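Local coordinates for protein ureidoglycolate hydrolase (Arabidopsis thaliana, PDB 4PXB) that hydrolyses (S)-ureidoglycolate to glyoxylate, releasing ammonium and carbon dioxide, as a manganese-dependent homodimer in plant purine breakdown, at residues P36-V41 / S99-G104; D305-D310 / S374-D379. The protein carries 1 engineered substitution. All coordinates share one frame; numbering follows the deposited sequence.

Interaction 1: residues P36-V41 / S99-G104; sequences PSVTRV and SGKYDG. With MN (manganese (II) ion), chain C; MN (manganese (II) ion), chain D; UGC ((2S)-(carbamoylamino)(hydroxy)ethanoic acid), chain E.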
ATOM      1  N   PRO A  36     -10.602  -5.918 -18.679  1.00 22.93           N
ATOM      2  CA  PRO A  36     -11.428  -7.072 -18.301  1.00 20.61           C
ATOM      3  C   PRO A  36     -11.396  -7.433 -16.811  1.00 19.71           C
ATOM      4  O   PRO A  36     -12.019  -8.426 -16.414  1.00 18.07           O
ATOM      5  CB  PRO A  36     -10.798  -8.209 -19.112  1.00 23.12           C
ATOM      6  CG  PRO A  36      -9.350  -7.863 -19.135  1.00 24.36           C
ATOM      7  CD  PRO A  36      -9.287  -6.344 -19.198  1.00 26.19           C
ATOM      8  N   SER A  37     -10.688  -6.655 -15.998  1.00 15.39           N
ATOM      9  CA  SER A  37     -10.661  -6.915 -14.567  1.00 16.10           C
ATOM     10  C   SER A  37     -11.920  -6.412 -13.876  1.00 13.94           C
ATOM     11  O   SER A  37     -12.592  -5.498 -14.349  1.00 15.09           O
ATOM     12  CB  SER A  37      -9.428  -6.283 -13.917  1.00 15.67           C
ATOM     13  OG  SER A  37      -8.264  -7.000 -14.268  1.00 20.50           O
ATOM     14  N   VAL A  38     -12.236  -7.022 -12.744  1.00 13.51           N
ATOM     15  CA  VAL A  38     -13.347  -6.565 -11.924  1.00 13.87           C
ATOM     16  C   VAL A  38     -12.844  -6.296 -10.511  1.00 13.35           C
ATOM     17  O   VAL A  38     -12.063  -7.086  -9.962  1.00 12.13           O
ATOM     18  CB  VAL A  38     -14.481  -7.615 -11.863  1.00 14.15           C
ATOM     19  CG1 VAL A  38     -15.635  -7.119 -10.990  1.00 13.44           C
ATOM     20  CG2 VAL A  38     -14.982  -7.941 -13.278  1.00 14.66           C
ATOM     21  N   THR A  39     -13.259  -5.164  -9.939  1.00 11.16           N
ATOM     22  CA  THR A  39     -13.106  -4.921  -8.503  1.00 11.50           C
ATOM     23  C   THR A  39     -14.451  -4.428  -8.013  1.00 13.32           C
ATOM     24  O   THR A  39     -14.965  -3.420  -8.515  1.00 11.50           O
ATOM     25  CB  THR A  39     -12.072  -3.823  -8.179  1.00 11.83           C
ATOM     26  OG1 THR A  39     -10.773  -4.219  -8.635  1.00 12.62           O
ATOM     27  CG2 THR A  39     -12.012  -3.567  -6.662  1.00 11.89           C
ATOM     28  N   ARG A  40     -15.045  -5.139  -7.061  1.00  9.72           N
ATOM     29  CA  ARG A  40     -16.321  -4.696  -6.521  1.00 13.58           C
ATOM     30  C   ARG A  40     -16.429  -5.057  -5.051  1.00 12.43           C
ATOM     31  O   ARG A  40     -16.661  -6.217  -4.689  1.00 13.65           O
ATOM     32  CB  ARG A  40     -17.496  -5.261  -7.328  1.00 13.42           C
ATOM     33  CG  ARG A  40     -18.870  -4.856  -6.786  1.00 11.96           C
ATOM     34  CD  ARG A  40     -19.971  -5.114  -7.803  1.00 12.98           C
ATOM     35  NE  ARG A  40     -20.049  -6.526  -8.158  1.00 14.01           N
ATOM     36  CZ  ARG A  40     -19.849  -7.015  -9.381  1.00 15.35           C
ATOM     37  NH1 ARG A  40     -19.589  -6.210 -10.404  1.00 12.64           N
ATOM     38  NH2 ARG A  40     -19.926  -8.323  -9.587  1.00 15.01           N
ATOM     39  N   VAL A  41     -16.273  -4.042  -4.207  1.00 13.34           N
ATOM     40  CA  VAL A  41     -16.133  -4.247  -2.771  1.00 12.07           C
ATOM     41  C   VAL A  41     -17.421  -3.936  -2.033  1.00 11.33           C
ATOM     42  O   VAL A  41     -18.127  -2.985  -2.380  1.00 12.30           O
ATOM     43  CB  VAL A  41     -14.960  -3.397  -2.205  1.00 13.57           C
ATOM     44  CG1 VAL A  41     -14.859  -3.531  -0.680  1.00 14.74           C
ATOM     45  CG2 VAL A  41     -13.644  -3.806  -2.874  1.00 10.97           C
ATOM     46  N   SER A  99      -9.963  -9.051 -10.215  1.00 11.28           N
ATOM     47  CA  SER A  99     -10.328 -10.452 -10.376  1.00 10.14           C
ATOM     48  C   SER A  99     -11.225 -10.626 -11.601  1.00 11.46           C
ATOM     49  O   SER A  99     -11.284  -9.736 -12.466  1.00 11.27           O
ATOM     50  CB  SER A  99     -11.021 -10.950  -9.119  1.00 10.11           C
ATOM     51  OG  SER A  99     -12.166 -10.149  -8.836  1.00 11.77           O
ATOM     52  N   GLY A 100     -11.922 -11.758 -11.673  1.00 10.55           N
ATOM     53  CA  GLY A 100     -12.697 -12.102 -12.857  1.00 10.24           C
ATOM     54  C   GLY A 100     -14.181 -11.800 -12.753  1.00 12.77           C
ATOM     55  O   GLY A 100     -14.639 -11.200 -11.762  1.00 10.32           O
ATOM     56  N   LYS A 101     -14.923 -12.209 -13.784  1.00 10.80           N
ATOM     57  CA  LYS A 101     -16.342 -11.902 -13.921  1.00 10.10           C
ATOM     58  C   LYS A 101     -17.252 -13.065 -13.529  1.00 11.76           C
ATOM     59  O   LYS A 101     -18.484 -12.913 -13.568  1.00  9.46           O
ATOM     60  CB  LYS A 101     -16.684 -11.564 -15.391  1.00 12.17           C
ATOM     61  CG  LYS A 101     -15.804 -10.532 -16.065  1.00 17.27           C
ATOM     62  CD  LYS A 101     -16.315 -10.222 -17.484  1.00 17.96           C
ATOM     63  CE  LYS A 101     -16.317 -11.443 -18.392  1.00 22.55           C
ATOM     64  NZ  LYS A 101     -16.665 -11.096 -19.813  1.00 20.50           N
ATOM     65  N   TYR A 102     -16.680 -14.223 -13.185  1.00  9.47           N
ATOM     66  CA  TYR A 102     -17.488 -15.451 -13.033  1.00 10.34           C
ATOM     67  C   TYR A 102     -17.585 -15.980 -11.603  1.00  9.79           C
ATOM     68  O   TYR A 102     -18.577 -16.612 -11.215  1.00  7.87           O
ATOM     69  CB  TYR A 102     -16.939 -16.565 -13.945  1.00  9.06           C
ATOM     70  CG  TYR A 102     -16.977 -16.216 -15.414  1.00 11.22           C
ATOM     71  CD1 TYR A 102     -18.031 -16.637 -16.226  1.00  9.87           C
ATOM     72  CD2 TYR A 102     -15.965 -15.454 -15.994  1.00  9.49           C
ATOM     73  CE1 TYR A 102     -18.066 -16.307 -17.574  1.00 10.49           C
ATOM     74  CE2 TYR A 102     -15.998 -15.123 -17.340  1.00 11.28           C
ATOM     75  CZ  TYR A 102     -17.047 -15.557 -18.125  1.00 12.01           C
ATOM     76  OH  TYR A 102     -17.085 -15.218 -19.463  1.00 11.17           O
ATOM     77  N   ASP A 103     -16.541 -15.740 -10.822  1.00  9.35           N
ATOM     78  CA  ASP A 103     -16.527 -16.121  -9.418  1.00  7.50           C
ATOM     79  C   ASP A 103     -17.745 -15.528  -8.696  1.00  9.24           C
ATOM     80  O   ASP A 103     -17.935 -14.307  -8.696  1.00  9.41           O
ATOM     81  CB  ASP A 103     -15.231 -15.577  -8.816  1.00  7.88           C
ATOM     82  CG  ASP A 103     -15.044 -15.952  -7.383  1.00 10.97           C
ATOM     83  OD1 ASP A 103     -15.821 -16.763  -6.863  1.00 11.56           O
ATOM     84  OD2 ASP A 103     -14.103 -15.437  -6.784  1.00  9.02           O
ATOM     85  N   GLY A 104     -18.576 -16.393  -8.115  1.00  7.86           N
ATOM     86  CA  GLY A 104     -19.756 -15.961  -7.377  1.00  7.98           C
ATOM     87  C   GLY A 104     -20.924 -15.638  -8.295  1.00 10.30           C
ATOM     88  O   GLY A 104     -22.024 -16.165  -8.127  1.00  8.15           O
TER
HETATM   89 MN    MN C 501     -16.784 -17.400  -4.958  1.00 11.93          MN
HETATM   90 MN    MN D 502     -13.496 -15.663  -4.657  1.00 14.39          MN
HETATM   91  O3  UGC E 503     -10.472 -17.279  -1.248  1.00 14.68           O
HETATM   92  C3  UGC E 503     -11.524 -17.896  -1.536  1.00 16.82           C
HETATM   93  O4  UGC E 503     -11.678 -19.129  -1.220  1.00 14.82           O
HETATM   94  C2  UGC E 503     -12.566 -17.229  -2.356  1.00 18.98           C
HETATM   95  O2  UGC E 503     -12.770 -15.888  -2.187  1.00 16.05           O
HETATM   96  N2  UGC E 503     -13.796 -17.963  -2.369  1.00 19.61           N
HETATM   97  C1  UGC E 503     -13.874 -18.458  -3.714  1.00 17.57           C
HETATM   98  O1  UGC E 503     -12.941 -18.156  -4.464  1.00 20.90           O
HETATM   99  N1  UGC E 503     -14.969 -19.262  -4.173  1.00 16.06           N
HETATM  100  O   HOH W   1     -17.835 -18.485  -3.192  1.00 12.21           O
HETATM  101  O   HOH W   2     -15.403 -16.108  -3.263  1.00 19.95           O
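V38 and S99 show how a single antiparallel hydrogen-bonded pair joins strand 38-40 to the loop that carries D103. V38 N donates to S99 O at 2.9 Å, and S99 N returns the bond to V38 O. S99 O also receives a CA-H contact from S37 CA, at 3.6 Å. The S99 hydroxyl sits close to V38 O, but its hydrogen-bonding partner is the carbonyl of I96. With CG2 beside its own backbone N, V38 presents that methyl to K101, whose CG meets it at 3.9 Å as the two side chains cross nearly at right angles. Beyond this apolar touch, K101 NZ forms a salt bridge with D25. Farther along the loop, D103 bridges the two manganese ions: OD1 binds the one also held by H92 and H208, and OD2, at 2.2 Å, the one also held by E138 and H402. E406 accepts hydrogen bonds from the backbone N atoms of Y102 and D103, holding the backbone that carries the bridging carboxylate. Strand 38-40 thus pairs with the start of the loop between strand 95-96 and helix 105-120, while helix 17-28 packs against V38 and K101.

Interaction 2: residues D305-D310 / S374-D379; sequences DTRDID and SRAYHD. With UGC ((2S)-(carbamoylamino)(hydroxy)ethanoic acid), chain E.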
ATOM      1  N   ASP A 305      -3.154 -16.200   4.425  1.00 13.63           N
ATOM      2  CA  ASP A 305      -4.249 -17.114   4.142  1.00 11.65           C
ATOM      3  C   ASP A 305      -3.630 -18.501   4.195  1.00 10.10           C
ATOM      4  O   ASP A 305      -2.588 -18.725   3.584  1.00 10.77           O
ATOM      5  CB  ASP A 305      -4.789 -16.813   2.742  1.00 12.16           C
ATOM      6  CG  ASP A 305      -5.859 -17.793   2.292  1.00 13.70           C
ATOM      7  OD1 ASP A 305      -5.513 -18.953   1.948  1.00 15.26           O
ATOM      8  OD2 ASP A 305      -7.041 -17.402   2.254  1.00 13.54           O
ATOM      9  N   THR A 306      -4.228 -19.429   4.940  1.00 14.89           N
ATOM     10  CA  THR A 306      -3.739 -20.813   4.897  1.00 11.22           C
ATOM     11  C   THR A 306      -4.886 -21.812   5.070  1.00 12.36           C
ATOM     12  O   THR A 306      -5.816 -21.566   5.827  1.00 10.83           O
ATOM     13  CB  THR A 306      -2.575 -21.064   5.910  1.00 14.84           C
ATOM     14  OG1 THR A 306      -1.946 -22.321   5.634  1.00 15.21           O
ATOM     15  CG2 THR A 306      -3.067 -21.048   7.329  1.00 14.67           C
ATOM     16  N   ARG A 307      -4.832 -22.911   4.316  1.00 12.91           N
ATOM     17  CA  ARG A 307      -5.927 -23.874   4.257  1.00 13.06           C
ATOM     18  C   ARG A 307      -5.410 -25.286   4.053  1.00 13.67           C
ATOM     19  O   ARG A 307      -4.278 -25.492   3.599  1.00 13.14           O
ATOM     20  CB  ARG A 307      -6.872 -23.556   3.082  1.00 12.58           C
ATOM     21  CG  ARG A 307      -7.093 -22.072   2.845  1.00 13.24           C
ATOM     22  CD  ARG A 307      -7.956 -21.817   1.651  1.00 13.39           C
ATOM     23  NE  ARG A 307      -7.890 -20.405   1.270  1.00 14.30           N
ATOM     24  CZ  ARG A 307      -8.741 -19.836   0.429  1.00 14.98           C
ATOM     25  NH1 ARG A 307      -9.715 -20.567  -0.119  1.00 12.23           N
ATOM     26  NH2 ARG A 307      -8.619 -18.555   0.131  1.00 12.03           N
ATOM     27  N   ASP A 308      -6.261 -26.260   4.363  1.00 15.79           N
ATOM     28  CA  ASP A 308      -5.965 -27.653   4.054  1.00 17.16           C
ATOM     29  C   ASP A 308      -7.282 -28.414   4.146  1.00 14.75           C
ATOM     30  O   ASP A 308      -8.194 -27.995   4.870  1.00 15.40           O
ATOM     31  CB  ASP A 308      -4.933 -28.222   5.045  1.00 14.69           C
ATOM     32  CG  ASP A 308      -4.278 -29.504   4.549  1.00 17.67           C
ATOM     33  OD1 ASP A 308      -4.961 -30.311   3.881  1.00 19.82           O
ATOM     34  OD2 ASP A 308      -3.072 -29.712   4.822  1.00 17.42           O
ATOM     35  N   ILE A 309      -7.406 -29.511   3.407  1.00 15.15           N
ATOM     36  CA  ILE A 309      -8.601 -30.346   3.564  1.00 17.99           C
ATOM     37  C   ILE A 309      -8.574 -30.996   4.947  1.00 18.89           C
ATOM     38  O   ILE A 309      -9.623 -31.253   5.548  1.00 16.91           O
ATOM     39  CB  ILE A 309      -8.742 -31.408   2.431  1.00 18.41           C
ATOM     40  CG1 ILE A 309     -10.042 -32.212   2.582  1.00 19.03           C
ATOM     41  CG2 ILE A 309      -7.564 -32.357   2.413  1.00 17.64           C
ATOM     42  CD1 ILE A 309     -11.295 -31.356   2.683  1.00 19.72           C
ATOM     43  N   ASP A 310      -7.365 -31.224   5.463  1.00 17.36           N
ATOM     44  CA  ASP A 310      -7.203 -31.800   6.794  1.00 17.38           C
ATOM     45  C   ASP A 310      -7.017 -30.696   7.834  1.00 19.58           C
ATOM     46  O   ASP A 310      -6.018 -29.969   7.805  1.00 17.51           O
ATOM     47  CB  ASP A 310      -6.002 -32.741   6.825  1.00 20.50           C
ATOM     48  CG  ASP A 310      -5.876 -33.471   8.151  1.00 27.70           C
ATOM     49  OD1 ASP A 310      -5.349 -32.878   9.112  1.00 25.81           O
ATOM     50  OD2 ASP A 310      -6.334 -34.631   8.239  1.00 35.64           O
ATOM     51  N   SER A 374     -13.933 -28.975  -2.774  1.00 12.11           N
ATOM     52  CA  SER A 374     -13.645 -27.575  -3.056  1.00 12.13           C
ATOM     53  C   SER A 374     -12.435 -27.134  -2.246  1.00 14.36           C
ATOM     54  O   SER A 374     -12.398 -27.333  -1.034  1.00 13.77           O
ATOM     55  CB  SER A 374     -14.834 -26.692  -2.700  1.00 13.48           C
ATOM     56  OG  SER A 374     -14.477 -25.323  -2.844  1.00 12.25           O
ATOM     57  N   ARG A 375     -11.446 -26.538  -2.907  1.00 14.24           N
ATOM     58  CA  ARG A 375     -10.278 -26.017  -2.206  1.00 14.74           C
ATOM     59  C   ARG A 375     -10.568 -24.607  -1.698  1.00 13.83           C
ATOM     60  O   ARG A 375     -10.138 -24.220  -0.608  1.00 14.42           O
ATOM     61  CB  ARG A 375      -9.071 -26.013  -3.140  1.00 11.34           C
ATOM     62  CG  ARG A 375      -8.696 -27.406  -3.622  1.00 13.14           C
ATOM     63  CD  ARG A 375      -7.375 -27.412  -4.374  1.00 16.40           C
ATOM     64  NE  ARG A 375      -7.071 -28.733  -4.910  1.00 12.63           N
ATOM     65  CZ  ARG A 375      -6.576 -29.740  -4.192  1.00 17.44           C
ATOM     66  NH1 ARG A 375      -6.328 -29.582  -2.898  1.00 14.48           N
ATOM     67  NH2 ARG A 375      -6.326 -30.909  -4.769  1.00 18.90           N
ATOM     68  N   ALA A 376     -11.289 -23.841  -2.511  1.00 12.59           N
ATOM     69  CA  ALA A 376     -11.780 -22.532  -2.099  1.00 13.94           C
ATOM     70  C   ALA A 376     -12.860 -22.702  -1.050  1.00 14.02           C
ATOM     71  O   ALA A 376     -13.484 -23.768  -0.952  1.00 11.57           O
ATOM     72  CB  ALA A 376     -12.346 -21.783  -3.295  1.00 12.03           C
ATOM     73  N   TYR A 377     -13.085 -21.659  -0.259  1.00 12.03           N
ATOM     74  CA  TYR A 377     -14.221 -21.666   0.660  1.00 11.94           C
ATOM     75  C   TYR A 377     -15.368 -20.926  -0.010  1.00 10.66           C
ATOM     76  O   TYR A 377     -15.165 -20.231  -1.015  1.00 12.49           O
ATOM     77  CB  TYR A 377     -13.850 -21.045   2.032  1.00 11.44           C
ATOM     78  CG  TYR A 377     -13.290 -19.639   1.956  1.00 15.25           C
ATOM     79  CD1 TYR A 377     -11.923 -19.405   2.089  1.00 14.94           C
ATOM     80  CD2 TYR A 377     -14.128 -18.542   1.770  1.00 17.81           C
ATOM     81  CE1 TYR A 377     -11.409 -18.116   2.032  1.00 16.10           C
ATOM     82  CE2 TYR A 377     -13.620 -17.249   1.703  1.00 14.19           C
ATOM     83  CZ  TYR A 377     -12.261 -17.048   1.834  1.00 16.29           C
ATOM     84  OH  TYR A 377     -11.750 -15.772   1.765  1.00 15.22           O
ATOM     85  N   HIS A 378     -16.574 -21.100   0.516  1.00 10.98           N
ATOM     86  CA  HIS A 378     -17.779 -20.562  -0.110  1.00 11.89           C
ATOM     87  C   HIS A 378     -18.796 -20.331   0.973  1.00 11.38           C
ATOM     88  O   HIS A 378     -18.657 -20.857   2.078  1.00 13.44           O
ATOM     89  CB  HIS A 378     -18.385 -21.584  -1.079  1.00 10.29           C
ATOM     90  CG  HIS A 378     -17.463 -22.001  -2.178  1.00 13.04           C
ATOM     91  ND1 HIS A 378     -17.266 -21.251  -3.317  1.00 10.92           N
ATOM     92  CD2 HIS A 378     -16.688 -23.107  -2.312  1.00 10.96           C
ATOM     93  CE1 HIS A 378     -16.408 -21.869  -4.103  1.00 12.09           C
ATOM     94  NE2 HIS A 378     -16.041 -23.000  -3.522  1.00 12.08           N
ATOM     95  N   ASP A 379     -19.846 -19.585   0.654  1.00 10.09           N
ATOM     96  CA  ASP A 379     -20.941 -19.409   1.595  1.00 11.10           C
ATOM     97  C   ASP A 379     -21.543 -20.763   2.004  1.00 12.52           C
ATOM     98  O   ASP A 379     -22.061 -20.917   3.123  1.00 12.02           O
ATOM     99  CB  ASP A 379     -21.995 -18.470   0.997  1.00 11.98           C
ATOM    100  CG  ASP A 379     -21.483 -17.041   0.860  1.00 13.74           C
ATOM    101  OD1 ASP A 379     -21.193 -16.409   1.910  1.00 13.22           O
ATOM    102  OD2 ASP A 379     -21.364 -16.544  -0.288  1.00 13.10           O
TER
HETATM  103  O3  UGC E 503     -10.472 -17.279  -1.248  1.00 14.68           O
HETATM  104  C3  UGC E 503     -11.524 -17.896  -1.536  1.00 16.82           C
HETATM  105  O4  UGC E 503     -11.678 -19.129  -1.220  1.00 14.82           O
HETATM  106  C2  UGC E 503     -12.566 -17.229  -2.356  1.00 18.98           C
HETATM  107  O2  UGC E 503     -12.770 -15.888  -2.187  1.00 16.05           O
HETATM  108  N2  UGC E 503     -13.796 -17.963  -2.369  1.00 19.61           N
HETATM  109  C1  UGC E 503     -13.874 -18.458  -3.714  1.00 17.57           C
HETATM  110  O1  UGC E 503     -12.941 -18.156  -4.464  1.00 20.90           O
HETATM  111  N1  UGC E 503     -14.969 -19.262  -4.173  1.00 16.06           N
HETATM  112  O   HOH W   3      -9.068 -15.475   2.610  1.00 15.10           O
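The guanidinium of R307 overlaps the rim of the Y377 ring, with Y377 CE1 3.2 Å from the guanidinium plane. The two planes are 33° apart, so this is a tilted overlap rather than a parallel stack. R307 NH1 donates to ureidoglycolate O4 at 2.7 Å, while NH2 reaches O3 at 2.6 Å. O4 in turn lies over the centre of the Y377 ring, 3.3 Å above its plane, and also accepts from Y377 N at 3.1 Å. The torsion that puts Y377 CG between the backbone N and the carbonyl carbon (chi1 56°) turns the ring over the same oxygen that the backbone N holds. D305 steadies the arginine side-on: NE meets the syn lone pair of OD1 at 2.9 Å, and NH2 is shared between OD2 and the substrate. Water 3 joins D305 OD2 to the Y377 hydroxyl. A leucine in place of R307 would probably leave the substrate carboxylate without its countercharge and D305 without its salt-bridge mate. Within the loop, H378 NE2 donates to S374 OG, which passes the bond to A376 O, a relay of two bonds. Q211, together with H244 and N294 of the second subunit, also hydrogen-bonds the substrate, so the pocket is built across the dimer. The arginine stands on strand 295-308 and the tyrosine in the loop between strand 369-374 and helix 379-383; strand 222-239 pairs with both strands, antiparallel to the first and parallel to the second.

Along the chain the two contacts come in series, interaction 1 closing before interaction 2 opens. Their centres are about 20 Å apart and their nearest atoms about 6 Å, without touching; ureidoglycolate spans the gap. Interaction 1 belongs to the metal side of the site, where the second manganese ion binds the hydroxyl and ureido oxygens of the substrate. Interaction 2 holds the opposite, carboxylate end, and its segment 305-310 lies in the region involved in dimerization. Strand 222-239 pairs with the strands of interaction 2 and with 389-394, next to strand 201-209, which carries H208, a ligand of one manganese ion that D103 binds. The substrate is therefore held between the manganese pair and the arginine-tyrosine end of the pocket.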